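PDB 2PYY: ionotropic glutamate receptor bacterial homologue from Nostoc punctiforme, which binds L-glutamate in the cleft of its periplasmic-binding-protein-like core, which in the intact receptor probably couples glutamate binding to channel opening. Local coordinates for residues 54-57 / 61-64. Sequence-based numbering, arbitrary orientation.
Sequences ISAI and KVNL
I57 and V62 meet across the turn that closes a beta-alpha-beta crossover (strand 42-47, helix 50-58, strand 64-66) in one lobe of the periplasmic-binding-protein fold. The two side chains cross at roughly a right angle, and the methyl CD1 of I57 presses on CG2 of V62 at 3.3 Å. I57 sets out away from 61-64, and CG1, beside the backbone N (chi1 -71°), together with the second bend at chi2 turns CD1 back toward 61-64, where it also lies 3.3 Å from CA of L64. Both approaches are shorter than usual van der Waals contact, so the exact position of CD1 is a little uncertain. V62 offers a single branch: CG2, between its backbone N and carbonyl carbon, faces the helix and also lies 4.0 Å from CB of A56. V62 also touches I45 and Y47 of strand 42-47 and A8 of strand 5-10, A56 touches Y47, and I57 touches F79. Beside the methyl contacts, the backbone closes the turn. K61 N donates to A56 O at 2.7 Å, and V62 N makes a weak bond to the same oxygen. K61 lays its CB against that carbonyl oxygen at 3.4 Å, and the rest of its chain, bent at chi3 and chi4, leads away from the helix. The side chain of I57 lies about 12 Å from the bound glutamate, and none of these residues lines its pocket; the contact packs the helix against the turn into strand 64-66. One water joins the two backbones, donating to I57 O at 2.8 Å and to V62 O at 2.9 Å.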
loop_
_atom_site.group_PDB
_atom_site.type_symbol
_atom_site.label_atom_id
_atom_site.label_comp_id
_atom_site.label_asym_id
_atom_site.label_seq_id
_atom_site.Cartn_x
_atom_site.Cartn_y
_atom_site.Cartn_z
ATOM N N ILE B 54 2.112 13.174 -4.819
ATOM C CA ILE B 54 2.913 12.240 -5.594
ATOM C C ILE B 54 3.200 12.794 -6.994
ATOM O O ILE B 54 4.338 12.740 -7.461
ATOM C CB ILE B 54 2.201 10.871 -5.728
ATOM C CG1 ILE B 54 1.935 10.289 -4.338
ATOM C CG2 ILE B 54 3.046 9.907 -6.574
ATOM C CD1 ILE B 54 3.048 10.500 -3.350
ATOM N N SER B 55 2.184 13.344 -7.656
ATOM C CA SER B 55 2.389 13.888 -8.995
ATOM C C SER B 55 3.419 15.023 -9.016
ATOM O O SER B 55 4.174 15.157 -9.985
ATOM C CB SER B 55 1.055 14.347 -9.608
ATOM O OG SER B 55 0.310 15.169 -8.721
ATOM N N ALA B 56 3.462 15.832 -7.958
ATOM C CA ALA B 56 4.439 16.925 -7.876
ATOM C C ALA B 56 5.852 16.329 -7.872
ATOM O O ALA B 56 6.785 16.885 -8.468
ATOM C CB ALA B 56 4.222 17.752 -6.609
ATOM N N ILE B 57 5.994 15.204 -7.182
ATOM C CA ILE B 57 7.261 14.479 -7.120
ATOM C C ILE B 57 7.568 13.940 -8.523
ATOM O O ILE B 57 8.658 14.139 -9.053
ATOM C CB ILE B 57 7.176 13.267 -6.150
ATOM C CG1 ILE B 57 7.104 13.743 -4.697
ATOM C CG2 ILE B 57 8.397 12.356 -6.339
ATOM C CD1 ILE B 57 8.398 14.310 -4.161
ATOM N N LYS B 61 8.475 18.717 -9.509
ATOM C CA LYS B 61 8.084 20.040 -9.022
ATOM C C LYS B 61 8.557 20.221 -7.581
ATOM O O LYS B 61 8.547 21.329 -7.048
ATOM C CB LYS B 61 6.562 20.218 -9.087
ATOM C CG LYS B 61 6.007 20.529 -10.468
ATOM C CD LYS B 61 4.503 20.266 -10.541
ATOM C CE LYS B 61 3.709 21.133 -9.576
ATOM N NZ LYS B 61 3.857 22.585 -9.889
ATOM N N VAL B 62 8.942 19.120 -6.942
ATOM C CA VAL B 62 9.455 19.156 -5.572
ATOM C C VAL B 62 10.537 18.095 -5.467
ATOM O O VAL B 62 10.607 17.192 -6.305
ATOM C CB VAL B 62 8.372 18.832 -4.507
ATOM C CG1 VAL B 62 7.332 19.925 -4.469
ATOM C CG2 VAL B 62 7.737 17.481 -4.800
ATOM N N ASN B 63 11.361 18.179 -4.430
ATOM C CA ASN B 63 12.444 17.218 -4.270
ATOM C C ASN B 63 12.086 15.986 -3.458
ATOM O O ASN B 63 12.758 14.961 -3.555
ATOM C CB ASN B 63 13.648 17.924 -3.653
ATOM C CG ASN B 63 14.100 19.116 -4.477
ATOM O OD1 ASN B 63 14.666 18.957 -5.570
ATOM N ND2 ASN B 63 13.834 20.316 -3.972
ATOM N N LEU B 64 11.023 16.084 -2.669
ATOM C CA LEU B 64 10.587 14.973 -1.829
ATOM C C LEU B 64 9.307 15.418 -1.127
ATOM O O LEU B 64 8.907 16.570 -1.230
ATOM C CB LEU B 64 11.660 14.652 -0.787
ATOM C CG LEU B 64 11.831 15.833 0.170
ATOM C CD1 LEU B 64 10.996 15.587 1.408
ATOM C CD2 LEU B 64 13.279 16.014 0.535
HETATM O O HOH W 1 10.861 14.516 -7.368
#